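Local coordinates for protein decaprenyl diphosphate synthase (Rhodobacter capsulatus, PDB 3MZV) that probably builds long all-trans polyprenyl diphosphates for quinone side chains, by magnesium-dependent addition of isopentenyl diphosphate units to an allylic primer, at residues P39-H47 with L111-V120; I176-S185 with G209-I218. One frame throughout, in Å; residues are numbered along the deposited sequence.

Interaction 1 of 2, residues P39-H47 with L111-V120; sequences PRIPEVTAH and LWDNKSSVLV
Val44 and Trp112 make the central apolar contact. The CG2 methyl of Val44 stands almost on the normal of the indole six-membered ring, 3.6 Å from its centroid, a CH-pi contact over the middle of the face. On that same face Arg40 lays its aliphatic stem, with Arg40 CD 3.3 Å from Trp112 CD1. The guanidinium beyond turns steeply to the indole plane, and Ser116 OG lies over one of its faces. With chi1 at 173°, CG1 of Val44 lies anti to the backbone N, which splits the two methyls between the indole and Val120, Val44 CG1 being 3.7 Å from Val120 CG1. Ile41 adds looser packing from its CG1 on Val120 CG2.

Among aromatic groups, the edge of the Trp112 six-membered ring faces the His47 ring in a T-shaped pair, centroids 5.6 Å apart and planes at 86°. His47 NE2 is hydrogen-bonded to Pro106 O, which would limit rotation of the imidazole.

No hydrogen bond crosses between the two segments. Within them, Thr45 OG1 donates to Ile41 O at 2.7 Å, from above the carbonyl plane, and thereby keeps its oxygen occupied beside the Val120 methyl. Asp113 is the N-cap of helix 114-133: its OD1 receives Ser116 OG at 2.7 Å and Ser116 N at 2.8 Å, from opposite faces of the carboxylate plane. By contrast, Arg40 NE is buried here without a polar partner.

The segment axes pass 10.0 Å apart at 88°, and the contact joins helix 40-49 to the capped start of helix 114-133 near the second subunit, whose Leu159 packs on Arg40. Val120 also touches Leu91 on helix 74-96, the helix bearing the first aspartate-rich motif of the all-helical polyprenyl synthase fold.

Interaction 2 of 2, residues I176-S185 with G209-I218; sequences IRGKTAALFS and GDALGIAFQI
Helix segments 176-185 and 209-218 run roughly antiparallel at 146° with axes only 7.2 Å apart, so close that Ala181 CA and Gly213 CA are separated by 4.1 Å. On the first helix a wider pi-type turn at 177-181 lets Ile176 O accept from both Thr180 N and Ala181 N. Across from Ala181 and Ser185, Gly213 and Gly209 present bare backbone. Phe184 enters there as a knob into the hole formed by Gly209, Leu212, Gly213 and Phe216, and Gly213 CA sits over its face, 3.7 Å from the ring centroid. The far end of the ring, Phe184 CZ, comes over one face of Phe216, 3.8 Å from Phe216 CG, the two rings inclined obliquely.

These are two of the core helices of the polyprenyl synthase fold, and helix 199-224 ends in the second aspartate-rich motif of the family. Toward that end, Ile176 rests CD1 against both Ile214 and Ile218, 3.8 Å from Ile214 CG2, while its CG2 lies against the aliphatic part of Gln217.

One flank carries a side-on salt bridge. Arg177 NE reaches Asp210 OD1 at 2.8 Å, nearly straight at 172°, and Arg177 NH1 reaches Asp210 OD2 at 2.8 Å; each oxygen uses its syn lone pair, and carboxylate and guanidinium are almost coplanar. With its CG anti to the backbone N (chi1 175°), Asp210 extends to this grip. A water donates to Asp210 OD1 at 2.7 Å and also bonds Ser185 OG. Ile214 CD1 covers one guanidinium face, and Trp301 of helix 290-308 packs against both Arg177 and Ile214.

Overall arrangement
From the N terminus, helix 40-49 comes first, and interaction 1 closes a loop of 63 intervening residues when the chain reaches the start of helix 114-133; helices 56-67 and 74-96 lie within that loop. Interaction 2 opens only afterwards and closes over 23 residues, mostly helical, around the turn between helices 169-194 and 199-224. The two loops therefore follow in series, neither nesting nor crossing. The centres of interactions 1 and 2 lie about 27 Å apart, and their nearest atoms about 14 Å apart. Interaction 1 fastens an early helix at the periphery, beside the second subunit, whereas interaction 2 pairs helices near the chain's centre. Helix 138-161 connects them in sequence and packs on segment 176-185.

Interaction 1 of 2, residues P39-H47 with L111-V120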
loop_
_atom_site.group_PDB
_atom_site.type_symbol
_atom_site.label_atom_id
_atom_site.label_comp_id
_atom_site.label_asym_id
_atom_site.label_seq_id
_atom_site.Cartn_x
_atom_site.Cartn_y
_atom_site.Cartn_z
ATOM N N PRO B 39 11.083 2.983 -14.907
ATOM C CA PRO B 39 11.617 1.627 -15.165
ATOM C C PRO B 39 12.046 0.851 -13.922
ATOM O O PRO B 39 11.973 -0.378 -13.909
ATOM C CB PRO B 39 12.831 1.889 -16.068
ATOM C CG PRO B 39 13.249 3.291 -15.752
ATOM C CD PRO B 39 11.951 4.023 -15.498
ATOM N N ARG B 40 12.510 1.563 -12.898
ATOM C CA ARG B 40 12.828 0.939 -11.608
ATOM C C ARG B 40 11.721 0.003 -11.113
ATOM O O ARG B 40 11.996 -1.023 -10.485
ATOM C CB ARG B 40 13.091 2.027 -10.559
ATOM C CG ARG B 40 13.497 1.495 -9.194
ATOM C CD ARG B 40 14.806 2.090 -8.733
ATOM N NE ARG B 40 14.702 3.515 -8.435
ATOM C CZ ARG B 40 15.735 4.306 -8.150
ATOM N NH1 ARG B 40 16.976 3.832 -8.133
ATOM N NH2 ARG B 40 15.527 5.590 -7.888
ATOM N N ILE B 41 10.467 0.343 -11.402
ATOM C CA ILE B 41 9.343 -0.420 -10.825
ATOM C C ILE B 41 9.372 -1.924 -11.200
ATOM O O ILE B 41 9.463 -2.778 -10.315
ATOM C CB ILE B 41 7.974 0.227 -11.149
ATOM C CG1 ILE B 41 7.791 1.483 -10.287
ATOM C CG2 ILE B 41 6.842 -0.758 -10.883
ATOM C CD1 ILE B 41 6.779 2.468 -10.811
ATOM N N PRO B 42 9.295 -2.250 -12.501
ATOM C CA PRO B 42 9.411 -3.660 -12.906
ATOM C C PRO B 42 10.809 -4.260 -12.609
ATOM O O PRO B 42 10.909 -5.446 -12.266
ATOM C CB PRO B 42 9.138 -3.606 -14.421
ATOM C CG PRO B 42 9.546 -2.235 -14.819
ATOM C CD PRO B 42 9.065 -1.378 -13.665
ATOM N N GLU B 43 11.874 -3.456 -12.726
ATOM C CA GLU B 43 13.206 -3.924 -12.276
ATOM C C GLU B 43 13.124 -4.438 -10.851
ATOM O O GLU B 43 13.535 -5.561 -10.582
ATOM C CB GLU B 43 14.281 -2.831 -12.349
ATOM C CG GLU B 43 15.011 -2.769 -13.683
ATOM C CD GLU B 43 15.532 -1.367 -13.997
ATOM O OE1 GLU B 43 16.210 -0.784 -13.113
ATOM O OE2 GLU B 43 15.232 -0.860 -15.111
ATOM N N VAL B 44 12.590 -3.620 -9.945
ATOM C CA VAL B 44 12.423 -4.046 -8.540
ATOM C C VAL B 44 11.471 -5.254 -8.382
ATOM O O VAL B 44 11.743 -6.182 -7.611
ATOM C CB VAL B 44 11.916 -2.882 -7.647
ATOM C CG1 VAL B 44 11.595 -3.387 -6.229
ATOM C CG2 VAL B 44 12.950 -1.725 -7.616
ATOM N N THR B 45 10.352 -5.229 -9.103
ATOM C CA THR B 45 9.371 -6.331 -9.051
ATOM C C THR B 45 9.946 -7.639 -9.602
ATOM O O THR B 45 9.773 -8.707 -8.988
ATOM C CB THR B 45 8.073 -6.009 -9.845
ATOM O OG1 THR B 45 7.637 -4.667 -9.565
ATOM C CG2 THR B 45 6.976 -7.018 -9.474
ATOM N N ALA B 46 10.596 -7.540 -10.771
ATOM C CA ALA B 46 11.332 -8.650 -11.349
ATOM C C ALA B 46 12.177 -9.291 -10.269
ATOM O O ALA B 46 12.073 -10.485 -10.023
ATOM C CB ALA B 46 12.246 -8.166 -12.514
ATOM N N HIS B 47 12.972 -8.459 -9.600
ATOM C CA HIS B 47 13.986 -8.904 -8.632
ATOM C C HIS B 47 13.411 -9.673 -7.430
ATOM O O HIS B 47 14.112 -10.485 -6.827
ATOM C CB HIS B 47 14.841 -7.692 -8.172
ATOM C CG HIS B 47 15.872 -8.022 -7.136
ATOM N ND1 HIS B 47 17.155 -8.417 -7.458
ATOM C CD2 HIS B 47 15.808 -8.019 -5.781
ATOM C CE1 HIS B 47 17.834 -8.650 -6.347
ATOM N NE2 HIS B 47 17.041 -8.416 -5.315
ATOM N N LEU B 111 19.454 -3.108 -1.954
ATOM C CA LEU B 111 19.907 -2.885 -3.333
ATOM C C LEU B 111 19.588 -1.461 -3.834
ATOM O O LEU B 111 20.391 -0.847 -4.554
ATOM C CB LEU B 111 19.278 -3.943 -4.255
ATOM C CG LEU B 111 20.158 -4.839 -5.132
ATOM C CD1 LEU B 111 21.468 -5.257 -4.461
ATOM C CD2 LEU B 111 19.352 -6.074 -5.491
ATOM N N TRP B 112 18.416 -0.937 -3.456
ATOM C CA TRP B 112 18.009 0.417 -3.851
ATOM C C TRP B 112 17.915 1.329 -2.613
ATOM O O TRP B 112 18.939 1.830 -2.138
ATOM C CB TRP B 112 16.683 0.377 -4.630
ATOM C CG TRP B 112 16.789 -0.217 -6.001
ATOM C CD1 TRP B 112 17.150 0.428 -7.143
ATOM C CD2 TRP B 112 16.525 -1.575 -6.372
ATOM N NE1 TRP B 112 17.124 -0.438 -8.209
ATOM C CE2 TRP B 112 16.751 -1.679 -7.762
ATOM C CE3 TRP B 112 16.126 -2.715 -5.664
ATOM C CZ2 TRP B 112 16.588 -2.884 -8.465
ATOM C CZ3 TRP B 112 15.960 -3.917 -6.358
ATOM C CH2 TRP B 112 16.191 -3.987 -7.748
ATOM N N ASP B 113 16.692 1.547 -2.113
ATOM C CA ASP B 113 16.448 2.233 -0.842
ATOM C C ASP B 113 15.037 1.900 -0.311
ATOM O O ASP B 113 14.222 1.247 -1.005
ATOM C CB ASP B 113 16.674 3.755 -0.962
ATOM C CG ASP B 113 15.921 4.399 -2.134
ATOM O OD1 ASP B 113 14.831 3.933 -2.521
ATOM O OD2 ASP B 113 16.418 5.416 -2.659
ATOM N N ASN B 114 14.773 2.301 0.933
ATOM C CA ASN B 114 13.492 2.029 1.587
ATOM C C ASN B 114 12.360 2.643 0.815
ATOM O O ASN B 114 11.327 2.009 0.614
ATOM C CB ASN B 114 13.460 2.598 3.003
ATOM C CG ASN B 114 14.115 1.696 4.016
ATOM O OD1 ASN B 114 14.343 0.513 3.779
ATOM N ND2 ASN B 114 14.394 2.254 5.183
ATOM N N LYS B 115 12.559 3.886 0.396
ATOM C CA LYS B 115 11.549 4.605 -0.359
ATOM C C LYS B 115 11.173 3.817 -1.609
ATOM O O LYS B 115 9.996 3.802 -1.976
ATOM C CB LYS B 115 12.011 6.014 -0.720
ATOM N N SER B 116 12.149 3.146 -2.239
ATOM C CA SER B 116 11.880 2.370 -3.470
ATOM C C SER B 116 11.040 1.149 -3.206
ATOM O O SER B 116 10.060 0.925 -3.891
ATOM C CB SER B 116 13.165 1.958 -4.198
ATOM O OG SER B 116 13.758 3.082 -4.837
ATOM N N SER B 117 11.420 0.353 -2.225
ATOM C CA SER B 117 10.629 -0.773 -1.876
ATOM C C SER B 117 9.200 -0.390 -1.402
ATOM O O SER B 117 8.237 -1.126 -1.670
ATOM C CB SER B 117 11.338 -1.595 -0.826
ATOM O OG SER B 117 12.621 -1.972 -1.323
ATOM N N VAL B 118 9.067 0.737 -0.701
ATOM C CA VAL B 118 7.746 1.205 -0.296
ATOM C C VAL B 118 6.943 1.556 -1.515
ATOM O O VAL B 118 5.817 1.136 -1.649
ATOM C CB VAL B 118 7.796 2.407 0.667
ATOM C CG1 VAL B 118 6.371 2.883 0.964
ATOM C CG2 VAL B 118 8.498 2.018 1.966
ATOM N N LEU B 119 7.520 2.336 -2.410
ATOM C CA LEU B 119 6.796 2.866 -3.530
ATOM C C LEU B 119 6.511 1.790 -4.574
ATOM O O LEU B 119 5.455 1.797 -5.232
ATOM C CB LEU B 119 7.551 4.025 -4.122
ATOM C CG LEU B 119 7.646 5.246 -3.198
ATOM C CD1 LEU B 119 8.625 6.216 -3.756
ATOM C CD2 LEU B 119 6.279 5.873 -3.017
ATOM N N VAL B 120 7.406 0.826 -4.698
ATOM C CA VAL B 120 7.140 -0.274 -5.633
ATOM C C VAL B 120 6.027 -1.150 -5.109
ATOM O O VAL B 120 5.124 -1.471 -5.851
ATOM C CB VAL B 120 8.412 -1.098 -5.938
ATOM C CG1 VAL B 120 8.047 -2.393 -6.664
ATOM C CG2 VAL B 120 9.339 -0.248 -6.806
#

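Interaction 2 of 2, residues I176-S185 with G209-I218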
loop_
_atom_site.group_PDB
_atom_site.type_symbol
_atom_site.label_atom_id
_atom_site.label_comp_id
_atom_site.label_asym_id
_atom_site.label_seq_id
_atom_site.Cartn_x
_atom_site.Cartn_y
_atom_site.Cartn_z
ATOM N N ILE B 176 -0.888 -14.478 13.424
ATOM C CA ILE B 176 -0.558 -15.286 12.284
ATOM C C ILE B 176 -1.748 -15.342 11.304
ATOM O O ILE B 176 -1.513 -15.446 10.116
ATOM C CB ILE B 176 -0.004 -16.693 12.659
ATOM C CG1 ILE B 176 -1.049 -17.550 13.367
ATOM C CG2 ILE B 176 1.262 -16.506 13.518
ATOM C CD1 ILE B 176 -0.521 -19.035 13.703
ATOM N N ARG B 177 -2.975 -15.296 11.822
ATOM C CA ARG B 177 -4.205 -15.304 11.009
ATOM C C ARG B 177 -4.252 -14.041 10.151
ATOM O O ARG B 177 -4.575 -14.092 8.967
ATOM C CB ARG B 177 -5.463 -15.446 11.898
ATOM C CG ARG B 177 -6.805 -15.556 11.165
ATOM C CD ARG B 177 -7.827 -16.196 12.091
ATOM N NE ARG B 177 -8.133 -17.602 11.876
ATOM C CZ ARG B 177 -8.569 -18.432 12.832
ATOM N NH1 ARG B 177 -8.871 -19.695 12.552
ATOM N NH2 ARG B 177 -8.682 -18.019 14.094
ATOM N N GLY B 178 -3.879 -12.903 10.725
ATOM C CA GLY B 178 -3.830 -11.657 9.970
ATOM C C GLY B 178 -2.693 -11.601 8.963
ATOM O O GLY B 178 -2.915 -11.359 7.776
ATOM N N LYS B 179 -1.484 -11.837 9.443
ATOM C CA LYS B 179 -0.253 -11.718 8.665
ATOM C C LYS B 179 -0.099 -12.749 7.544
ATOM O O LYS B 179 0.633 -12.532 6.578
ATOM C CB LYS B 179 0.910 -11.945 9.623
ATOM C CG LYS B 179 2.219 -11.431 9.192
ATOM C CD LYS B 179 3.428 -12.271 9.650
ATOM C CE LYS B 179 3.285 -13.064 10.931
ATOM N NZ LYS B 179 4.581 -13.773 11.237
ATOM N N THR B 180 -0.657 -13.945 7.762
ATOM C CA THR B 180 -0.394 -15.073 6.867
ATOM C C THR B 180 -1.656 -15.785 6.401
ATOM O O THR B 180 -1.823 -16.000 5.179
ATOM C CB THR B 180 0.587 -16.102 7.473
ATOM O OG1 THR B 180 1.880 -15.498 7.638
ATOM C CG2 THR B 180 0.723 -17.351 6.538
ATOM N N ALA B 181 -2.540 -16.169 7.330
ATOM C CA ALA B 181 -3.685 -17.009 6.946
ATOM C C ALA B 181 -4.711 -16.254 6.113
ATOM O O ALA B 181 -5.341 -16.855 5.250
ATOM C CB ALA B 181 -4.382 -17.593 8.159
ATOM N N ALA B 182 -4.875 -14.958 6.402
ATOM C CA ALA B 182 -5.915 -14.148 5.769
ATOM C C ALA B 182 -5.782 -14.142 4.269
ATOM O O ALA B 182 -6.787 -14.172 3.591
ATOM C CB ALA B 182 -5.927 -12.727 6.315
ATOM N N LEU B 183 -4.562 -14.120 3.744
ATOM C CA LEU B 183 -4.393 -14.144 2.309
ATOM C C LEU B 183 -4.619 -15.506 1.711
ATOM O O LEU B 183 -5.101 -15.609 0.571
ATOM C CB LEU B 183 -3.051 -13.552 1.871
ATOM C CG LEU B 183 -2.798 -13.227 0.396
ATOM C CD1 LEU B 183 -3.884 -12.267 -0.150
ATOM C CD2 LEU B 183 -1.340 -12.684 0.186
ATOM N N PHE B 184 -4.250 -16.568 2.436
ATOM C CA PHE B 184 -4.542 -17.943 1.970
ATOM C C PHE B 184 -6.056 -18.167 1.913
ATOM O O PHE B 184 -6.564 -18.694 0.946
ATOM C CB PHE B 184 -4.006 -19.019 2.952
ATOM C CG PHE B 184 -2.578 -19.370 2.800
ATOM C CD1 PHE B 184 -1.594 -18.433 2.919
ATOM C CD2 PHE B 184 -2.204 -20.699 2.721
ATOM C CE1 PHE B 184 -0.243 -18.800 2.858
ATOM C CE2 PHE B 184 -0.873 -21.056 2.684
ATOM C CZ PHE B 184 0.103 -20.100 2.712
ATOM N N SER B 185 -6.773 -17.786 2.966
ATOM C CA SER B 185 -8.219 -17.930 2.992
ATOM C C SER B 185 -8.941 -17.061 1.941
ATOM O O SER B 185 -9.899 -17.534 1.306
ATOM C CB SER B 185 -8.828 -17.677 4.379
ATOM O OG SER B 185 -8.552 -16.406 4.945
ATOM N N GLY B 209 -8.369 -22.753 3.423
ATOM C CA GLY B 209 -7.287 -21.848 3.273
ATOM C C GLY B 209 -6.817 -21.269 4.591
ATOM O O GLY B 209 -5.627 -21.152 4.809
ATOM N N ASP B 210 -7.754 -20.890 5.456
ATOM C CA ASP B 210 -7.444 -20.351 6.783
ATOM C C ASP B 210 -6.600 -21.345 7.587
ATOM O O ASP B 210 -5.560 -21.007 8.095
ATOM C CB ASP B 210 -8.761 -20.049 7.531
ATOM C CG ASP B 210 -8.564 -19.603 8.965
ATOM O OD1 ASP B 210 -8.004 -18.504 9.218
ATOM O OD2 ASP B 210 -9.001 -20.360 9.862
ATOM N N ALA B 211 -7.063 -22.583 7.673
ATOM C CA ALA B 211 -6.318 -23.634 8.392
ATOM C C ALA B 211 -4.925 -23.910 7.783
ATOM O O ALA B 211 -3.925 -24.103 8.478
ATOM C CB ALA B 211 -7.169 -24.939 8.451
ATOM N N LEU B 212 -4.848 -24.018 6.473
ATOM C CA LEU B 212 -3.572 -24.283 5.837
ATOM C C LEU B 212 -2.598 -23.151 6.112
ATOM O O LEU B 212 -1.395 -23.400 6.259
ATOM C CB LEU B 212 -3.737 -24.499 4.319
ATOM C CG LEU B 212 -2.590 -25.017 3.449
ATOM C CD1 LEU B 212 -2.407 -26.485 3.643
ATOM C CD2 LEU B 212 -2.931 -24.673 1.973
ATOM N N GLY B 213 -3.076 -21.908 6.050
ATOM C CA GLY B 213 -2.202 -20.748 6.249
ATOM C C GLY B 213 -1.692 -20.670 7.686
ATOM O O GLY B 213 -0.511 -20.404 7.916
ATOM N N ILE B 214 -2.593 -20.945 8.639
ATOM C CA ILE B 214 -2.210 -21.089 10.024
ATOM C C ILE B 214 -1.121 -22.174 10.180
ATOM O O ILE B 214 -0.066 -21.869 10.714
ATOM C CB ILE B 214 -3.382 -21.367 10.919
ATOM C CG1 ILE B 214 -4.255 -20.146 11.027
ATOM C CG2 ILE B 214 -2.861 -21.778 12.366
ATOM C CD1 ILE B 214 -5.628 -20.430 11.538
ATOM N N ALA B 215 -1.336 -23.366 9.640
ATOM C CA ALA B 215 -0.331 -24.426 9.664
ATOM C C ALA B 215 0.955 -23.968 9.072
ATOM O O ALA B 215 2.019 -24.227 9.597
ATOM C CB ALA B 215 -0.833 -25.728 8.925
ATOM N N PHE B 216 0.860 -23.240 7.967
ATOM C CA PHE B 216 2.037 -22.846 7.240
ATOM C C PHE B 216 2.948 -21.945 8.099
ATOM O O PHE B 216 4.145 -22.138 8.169
ATOM C CB PHE B 216 1.527 -22.086 6.000
ATOM C CG PHE B 216 2.578 -21.660 5.063
ATOM C CD1 PHE B 216 2.949 -22.482 4.016
ATOM C CD2 PHE B 216 3.122 -20.374 5.157
ATOM C CE1 PHE B 216 3.901 -22.048 3.078
ATOM C CE2 PHE B 216 4.087 -19.933 4.228
ATOM C CZ PHE B 216 4.463 -20.757 3.191
ATOM N N GLN B 217 2.357 -20.984 8.778
ATOM C CA GLN B 217 3.107 -20.078 9.636
ATOM C C GLN B 217 3.642 -20.801 10.885
ATOM O O GLN B 217 4.755 -20.556 11.284
ATOM C CB GLN B 217 2.291 -18.910 10.090
ATOM C CG GLN B 217 3.104 -17.911 10.878
ATOM C CD GLN B 217 4.214 -17.311 10.067
ATOM O OE1 GLN B 217 5.403 -17.369 10.430
ATOM N NE2 GLN B 217 3.843 -16.767 8.935
ATOM N N ILE B 218 2.822 -21.634 11.519
ATOM C CA ILE B 218 3.314 -22.394 12.664
ATOM C C ILE B 218 4.510 -23.244 12.292
ATOM O O ILE B 218 5.502 -23.289 13.045
ATOM C CB ILE B 218 2.191 -23.285 13.322
ATOM C CG1 ILE B 218 1.047 -22.408 13.817
ATOM C CG2 ILE B 218 2.836 -24.119 14.478
ATOM C CD1 ILE B 218 -0.232 -23.145 14.401
HETATM O O HOH W 1 -7.891 -16.323 7.624
#